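Side-chain contacts in saposin-like protein (Necator americanus, PDB 3S63), which probably binds lipids and interacts with membranes, as expected of a hookworm member of the saposin-like family: residues 57-60 with 61-65; 70-73 with 74-78; 19-22 with 23-27. All blocks are in the same frame, centred on the assembly; numbering follows the deposited sequence.

How the contacts relate
All three are local contacts of a small helical chain. Contacts 1 and 2 are partly buried and belong to successive helices, 46-65 and 71-77. They touch directly: L59 and I60 of contact 1 pack against V74 of contact 2. Contact 3 lies at the surface, in the connection between helices 3-20 and 28-39. It meets contact 1 through I25, which touches F61 and T65, but stays about 8 Å from contact 2 at the nearest atoms. Contact 1 pairs an apolar inner side with a charged outer side. Contact 2 adds a disulfide cysteine. In contact 3 a single turn bond crosses between the segments, with packing round a phenylalanine.

Contact 1 of 3, residues 57-60 with 61-65; sequences SDLI and FREMT
I60 directs CG2 anti to its backbone N and CG1 beside that N (chi1 -55°), while M64 runs extended beyond CG. The two side chains therefore run alongside each other in the same direction. I60 CG2 meets M64 CE at 3.6 Å, one turn further along helix 46-65. R62 bends at chi3 (76°). Its side chain and that of L59 cross obliquely, with L59 CD1 near R62 NH2.

R62 also holds its sequence neighbour E63 in a salt bridge. The grip is side-on: R62 NE and R62 NH2 each lie 3.1 Å from E63 OE2. This oxygen sits at the guanidinium edge, in its plane. NE uses the anti lone pair of OE2; NH2 meets the same side but lies out of the carboxylate plane. The paired bonds probably steady the guanidinium against E63.

Backbone bonds join the turn, for example R62 N to D58 O at 3.0 Å and E63 N to L59 O at 3.0 Å. T65 OG1 bonds to F61 O at 3.0 Å, an oxygen that also accepts from T65 N. T65 CG2 lies over one face of the F61 ring, off-centre and nearer the ring's edge atoms.

I60 and M64 face helix 3-20, touching L14 and F18 respectively. L59 packs on helix 71-77, and F61 on helix 28-39. Through residues 57-65, helix 46-65 thus packs against the other three helices of the chain.

Contact 2 of 3, residues 70-73 with 74-78; sequences KPME and VCLIM
Helix 71-77 is the short last helix of the modelled chain in this saposin-like fold, and the contact spans most of its length. K70 occupies the N-cap position and P71 opens the first turn. C75 ties the helix to helix 3-20 through its disulfide with C10, one of the three disulfides of the chain.

P71 O accepts from two donors. C75 N bonds to it at 3.1 Å, nearly along the C=O axis. V74 N makes a weak bond to the same oxygen. The V74 chi1 of 51° places CG1 between the backbone N and the carbonyl carbon, which turns this methyl toward the P71 carbonyl. Further along, I77 N bonds to E73 O at 3.2 Å. L76 N has weak bonds to both M72 O and E73 O, consistent with a looser turn here.

V74 faces inward, where it touches L14 of helix 3-20. M72 reaches C7 and Q11 of the same helix. On the more exposed side, L76 places CG beside its own backbone N (chi1 -75°), close to the carbonyl of M72. The bent M72 side chain and the L76 side chain cross at a slant, and their nearest apolar atoms are M72 CG and L76 CD1, 4.1 Å apart.

Contact 3 of 3, residues 19-22 with 23-27; sequences GHFG and GNIPS
This is a surface turn contact at the C-terminal end of helix 3-20, where the chain leaves for helix 28-39. G22 ends the helix in a Schellman motif, with positive phi and two bonds back into the last turn. Residues F21 to N24 form a type I' beta turn, with G22 and G23 at its centre. N24 N closes it with a bond to F21 O at 2.9 Å, the donor standing above the carbonyl plane.

The F21 side chain carries the packing. Its CG lies beside the backbone N (chi1 -64°), and the ring turns back over the following loop. I25 CG1 meets F21 CD1 at 3.8 Å, and P26 CD meets F21 CE2 at 3.4 Å. Both side chains lie roughly perpendicular to the phenylalanine. H20 ND1 sits over the centre of one ring face. F21 also touches K30, L31 and Q34 of helix 28-39.

Positive phi at G22 and G23 thus shapes the turn that the N24 bond closes. Across these residues the side chains meet by apolar packing, and the polar bond is backbone to backbone.

Contact 1 of 3, residues 57-60 with 61-65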
loop_
_atom_site.group_PDB
_atom_site.type_symbol
_atom_site.label_atom_id
_atom_site.label_comp_id
_atom_site.label_asym_id
_atom_site.label_seq_id
_atom_site.Cartn_x
_atom_site.Cartn_y
_atom_site.Cartn_z
ATOM N N SER A 57 -0.557 3.018 -8.452
ATOM C CA SER A 57 -1.851 2.362 -8.229
ATOM C C SER A 57 -2.061 1.178 -9.166
ATOM O O SER A 57 -2.758 0.239 -8.818
ATOM C CB SER A 57 -3.034 3.350 -8.291
ATOM O OG SER A 57 -3.285 3.859 -9.597
ATOM N N ASP A 58 -1.452 1.227 -10.349
ATOM C CA ASP A 58 -1.553 0.132 -11.307
ATOM C C ASP A 58 -0.818 -1.101 -10.811
ATOM O O ASP A 58 -1.324 -2.210 -10.907
ATOM C CB ASP A 58 -1.062 0.552 -12.700
ATOM C CG ASP A 58 0.376 1.113 -12.700
ATOM O OD1 ASP A 58 1.004 1.252 -11.628
ATOM O OD2 ASP A 58 0.878 1.428 -13.800
ATOM N N LEU A 59 0.372 -0.907 -10.261
ATOM C CA LEU A 59 1.120 -2.018 -9.697
ATOM C C LEU A 59 0.398 -2.577 -8.474
ATOM O O LEU A 59 0.267 -3.788 -8.333
ATOM C CB LEU A 59 2.527 -1.583 -9.323
ATOM C CG LEU A 59 3.345 -2.614 -8.546
ATOM C CD1 LEU A 59 4.130 -3.520 -9.496
ATOM C CD2 LEU A 59 4.277 -1.905 -7.561
ATOM N N ILE A 60 -0.084 -1.704 -7.592
ATOM C CA ILE A 60 -0.845 -2.160 -6.428
ATOM C C ILE A 60 -2.144 -2.874 -6.811
ATOM O O ILE A 60 -2.515 -3.852 -6.190
ATOM C CB ILE A 60 -1.157 -1.006 -5.471
ATOM C CG1 ILE A 60 0.136 -0.309 -5.086
ATOM C CG2 ILE A 60 -1.872 -1.512 -4.231
ATOM C CD1 ILE A 60 -0.081 1.077 -4.514
ATOM N N PHE A 61 -2.826 -2.388 -7.840
ATOM C CA PHE A 61 -4.063 -3.000 -8.290
ATOM C C PHE A 61 -3.779 -4.389 -8.801
ATOM O O PHE A 61 -4.410 -5.352 -8.378
ATOM C CB PHE A 61 -4.707 -2.163 -9.386
ATOM C CG PHE A 61 -5.967 -2.760 -9.961
ATOM C CD1 PHE A 61 -7.172 -2.692 -9.263
ATOM C CD2 PHE A 61 -5.961 -3.345 -11.220
ATOM C CE1 PHE A 61 -8.354 -3.228 -9.807
ATOM C CE2 PHE A 61 -7.134 -3.874 -11.777
ATOM C CZ PHE A 61 -8.331 -3.819 -11.066
ATOM N N ARG A 62 -2.813 -4.494 -9.705
ATOM C CA ARG A 62 -2.435 -5.784 -10.276
ATOM C C ARG A 62 -2.067 -6.802 -9.211
ATOM O O ARG A 62 -2.557 -7.922 -9.242
ATOM C CB ARG A 62 -1.264 -5.620 -11.228
ATOM C CG ARG A 62 -0.830 -6.896 -11.892
ATOM C CD ARG A 62 0.430 -6.652 -12.687
ATOM N NE ARG A 62 1.599 -6.561 -11.815
ATOM C CZ ARG A 62 2.797 -6.131 -12.195
ATOM N NH1 ARG A 62 3.020 -5.722 -13.437
ATOM N NH2 ARG A 62 3.774 -6.102 -11.320
ATOM N N GLU A 63 -1.216 -6.415 -8.267
ATOM C CA GLU A 63 -0.734 -7.354 -7.255
ATOM C C GLU A 63 -1.828 -7.785 -6.290
ATOM O O GLU A 63 -1.834 -8.909 -5.794
ATOM C CB GLU A 63 0.425 -6.753 -6.461
ATOM C CG GLU A 63 1.641 -6.463 -7.288
ATOM C CD GLU A 63 2.254 -7.708 -7.865
ATOM O OE1 GLU A 63 2.507 -8.646 -7.087
ATOM O OE2 GLU A 63 2.481 -7.750 -9.091
ATOM N N MET A 64 -2.744 -6.873 -6.013
ATOM C CA MET A 64 -3.824 -7.149 -5.091
ATOM C C MET A 64 -4.821 -8.131 -5.687
ATOM O O MET A 64 -5.321 -9.000 -4.981
ATOM C CB MET A 64 -4.533 -5.854 -4.715
ATOM C CG MET A 64 -4.043 -5.217 -3.442
ATOM S SD MET A 64 -5.084 -3.816 -2.943
ATOM C CE MET A 64 -4.002 -3.053 -1.735
ATOM N N THR A 65 -5.101 -7.991 -6.982
ATOM C CA THR A 65 -6.155 -8.765 -7.642
ATOM C C THR A 65 -5.694 -10.127 -8.200
ATOM O O THR A 65 -6.513 -10.930 -8.677
ATOM C CB THR A 65 -6.825 -7.947 -8.770
ATOM O OG1 THR A 65 -5.847 -7.561 -9.736
ATOM C CG2 THR A 65 -7.470 -6.720 -8.212
#

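Contact 2 of 3, residues 70-73 with 74-78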
loop_
_atom_site.group_PDB
_atom_site.type_symbol
_atom_site.label_atom_id
_atom_site.label_comp_id
_atom_site.label_asym_id
_atom_site.label_seq_id
_atom_site.Cartn_x
_atom_site.Cartn_y
_atom_site.Cartn_z
ATOM N N LYS A 70 0.912 -10.216 -0.911
ATOM C CA LYS A 70 1.783 -10.049 0.228
ATOM C C LYS A 70 2.252 -8.598 0.184
ATOM O O LYS A 70 3.047 -8.228 -0.679
ATOM C CB LYS A 70 2.977 -10.995 0.126
ATOM C CG LYS A 70 2.598 -12.444 -0.140
ATOM C CD LYS A 70 3.799 -13.249 -0.631
ATOM C CE LYS A 70 3.375 -14.499 -1.410
ATOM N NZ LYS A 70 2.899 -14.188 -2.801
ATOM N N PRO A 71 1.739 -7.764 1.103
ATOM C CA PRO A 71 2.040 -6.334 1.178
ATOM C C PRO A 71 3.543 -6.033 1.115
ATOM O O PRO A 71 3.964 -5.158 0.367
ATOM C CB PRO A 71 1.486 -5.943 2.549
ATOM C CG PRO A 71 0.401 -6.883 2.782
ATOM C CD PRO A 71 0.852 -8.180 2.199
ATOM N N MET A 72 4.337 -6.757 1.894
ATOM C CA MET A 72 5.763 -6.499 1.971
ATOM C C MET A 72 6.449 -6.685 0.631
ATOM O O MET A 72 7.559 -6.218 0.427
ATOM C CB MET A 72 6.410 -7.398 3.022
ATOM C CG MET A 72 7.822 -7.814 2.688
ATOM S SD MET A 72 9.057 -7.198 3.839
ATOM C CE MET A 72 8.586 -5.486 3.934
ATOM N N GLU A 73 5.790 -7.348 -0.299
ATOM C CA GLU A 73 6.447 -7.668 -1.559
ATOM C C GLU A 73 6.263 -6.520 -2.526
ATOM O O GLU A 73 7.166 -6.175 -3.290
ATOM C CB GLU A 73 5.846 -8.936 -2.162
ATOM C CG GLU A 73 6.812 -9.780 -2.968
ATOM C CD GLU A 73 7.252 -11.027 -2.211
ATOM O OE1 GLU A 73 6.684 -12.117 -2.477
ATOM O OE2 GLU A 73 8.159 -10.912 -1.349
ATOM N N VAL A 74 5.071 -5.937 -2.504
ATOM C CA VAL A 74 4.753 -4.855 -3.416
ATOM C C VAL A 74 5.469 -3.598 -2.918
ATOM O O VAL A 74 5.830 -2.734 -3.704
ATOM C CB VAL A 74 3.211 -4.684 -3.565
ATOM C CG1 VAL A 74 2.571 -4.584 -2.221
ATOM C CG2 VAL A 74 2.848 -3.474 -4.417
ATOM N N CYS A 75 5.717 -3.528 -1.614
ATOM C CA CYS A 75 6.429 -2.400 -1.015
ATOM C C CYS A 75 7.939 -2.456 -1.280
ATOM O O CYS A 75 8.632 -1.442 -1.233
ATOM C CB CYS A 75 6.156 -2.344 0.490
ATOM S SG CYS A 75 4.456 -1.869 0.909
ATOM N N LEU A 76 8.437 -3.657 -1.544
ATOM C CA LEU A 76 9.814 -3.863 -1.941
ATOM C C LEU A 76 10.011 -3.411 -3.382
ATOM O O LEU A 76 11.050 -2.852 -3.731
ATOM C CB LEU A 76 10.171 -5.349 -1.803
ATOM C CG LEU A 76 10.410 -5.900 -0.391
ATOM C CD1 LEU A 76 10.501 -7.411 -0.375
ATOM C CD2 LEU A 76 11.652 -5.289 0.239
ATOM N N ILE A 77 9.011 -3.675 -4.222
ATOM C CA ILE A 77 9.058 -3.321 -5.644
ATOM C C ILE A 77 9.008 -1.814 -5.826
ATOM O O ILE A 77 9.550 -1.265 -6.791
ATOM C CB ILE A 77 7.881 -3.936 -6.414
ATOM C CG1 ILE A 77 7.904 -5.460 -6.318
ATOM C CG2 ILE A 77 7.918 -3.534 -7.856
ATOM C CD1 ILE A 77 6.609 -6.113 -6.814
ATOM N N MET A 78 8.343 -1.154 -4.886
ATOM C CA MET A 78 8.213 0.292 -4.882
ATOM C C MET A 78 9.384 0.895 -4.141
ATOM O O MET A 78 9.544 2.109 -4.098
ATOM C CB MET A 78 6.908 0.679 -4.203
ATOM C CG MET A 78 5.694 0.080 -4.882
ATOM S SD MET A 78 4.153 0.878 -4.460
ATOM C CE MET A 78 3.980 0.431 -2.736
#

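Contact 3 of 3, residues 19-22 with 23-27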
loop_
_atom_site.group_PDB
_atom_site.type_symbol
_atom_site.label_atom_id
_atom_site.label_comp_id
_atom_site.label_asym_id
_atom_site.label_seq_id
_atom_site.Cartn_x
_atom_site.Cartn_y
_atom_site.Cartn_z
ATOM N N GLY A 19 -7.830 -5.719 2.950
ATOM C CA GLY A 19 -8.768 -6.342 3.859
ATOM C C GLY A 19 -10.120 -5.685 3.722
ATOM O O GLY A 19 -11.142 -6.336 3.844
ATOM N N HIS A 20 -10.116 -4.382 3.464
ATOM C CA HIS A 20 -11.348 -3.632 3.307
ATOM C C HIS A 20 -12.272 -4.232 2.234
ATOM O O HIS A 20 -13.474 -4.349 2.454
ATOM C CB HIS A 20 -11.040 -2.173 2.986
ATOM C CG HIS A 20 -12.245 -1.362 2.632
ATOM N ND1 HIS A 20 -12.527 -0.977 1.340
ATOM C CD2 HIS A 20 -13.239 -0.861 3.397
ATOM C CE1 HIS A 20 -13.639 -0.266 1.323
ATOM N NE2 HIS A 20 -14.096 -0.190 2.559
ATOM N N PHE A 21 -11.712 -4.602 1.087
ATOM C CA PHE A 21 -12.483 -5.183 -0.007
ATOM C C PHE A 21 -12.558 -6.686 0.140
ATOM O O PHE A 21 -13.100 -7.379 -0.720
ATOM C CB PHE A 21 -11.819 -4.911 -1.351
ATOM C CG PHE A 21 -11.749 -3.458 -1.727
ATOM C CD1 PHE A 21 -10.596 -2.733 -1.498
ATOM C CD2 PHE A 21 -12.822 -2.834 -2.349
ATOM C CE1 PHE A 21 -10.527 -1.414 -1.864
ATOM C CE2 PHE A 21 -12.749 -1.534 -2.716
ATOM C CZ PHE A 21 -11.600 -0.814 -2.473
ATOM N N GLY A 22 -11.978 -7.196 1.215
ATOM C CA GLY A 22 -11.946 -8.622 1.437
ATOM C C GLY A 22 -11.364 -9.356 0.254
ATOM O O GLY A 22 -11.742 -10.492 -0.008
ATOM N N GLY A 23 -10.457 -8.704 -0.468
ATOM C CA GLY A 23 -9.780 -9.323 -1.596
ATOM C C GLY A 23 -10.550 -9.286 -2.903
ATOM O O GLY A 23 -10.036 -9.693 -3.951
ATOM N N ASN A 24 -11.794 -8.813 -2.843
ATOM C CA ASN A 24 -12.597 -8.590 -4.033
ATOM C C ASN A 24 -12.509 -7.122 -4.376
ATOM O O ASN A 24 -13.271 -6.315 -3.857
ATOM C CB ASN A 24 -14.052 -8.968 -3.767
ATOM C CG ASN A 24 -14.946 -8.831 -5.005
ATOM O OD1 ASN A 24 -16.048 -9.387 -5.048
ATOM N ND2 ASN A 24 -14.476 -8.093 -6.010
ATOM N N ILE A 25 -11.566 -6.781 -5.244
ATOM C CA ILE A 25 -11.312 -5.394 -5.611
ATOM C C ILE A 25 -12.036 -5.036 -6.900
ATOM O O ILE A 25 -11.885 -5.697 -7.916
ATOM C CB ILE A 25 -9.810 -5.116 -5.758
ATOM C CG1 ILE A 25 -9.199 -4.805 -4.395
ATOM C CG2 ILE A 25 -9.582 -3.961 -6.699
ATOM C CD1 ILE A 25 -8.889 -6.006 -3.588
ATOM N N PRO A 26 -12.840 -3.982 -6.857
ATOM C CA PRO A 26 -13.804 -3.799 -7.942
ATOM C C PRO A 26 -13.176 -3.167 -9.177
ATOM O O PRO A 26 -13.438 -3.610 -10.293
ATOM C CB PRO A 26 -14.847 -2.850 -7.333
ATOM C CG PRO A 26 -14.522 -2.751 -5.867
ATOM C CD PRO A 26 -13.056 -3.040 -5.749
ATOM N N SER A 27 -12.364 -2.136 -8.983
ATOM C CA SER A 27 -11.763 -1.421 -10.098
ATOM C C SER A 27 -10.677 -0.477 -9.574
ATOM O O SER A 27 -10.730 -0.045 -8.416
ATOM C CB SER A 27 -12.828 -0.628 -10.860
ATOM O OG SER A 27 -13.187 0.550 -10.152
#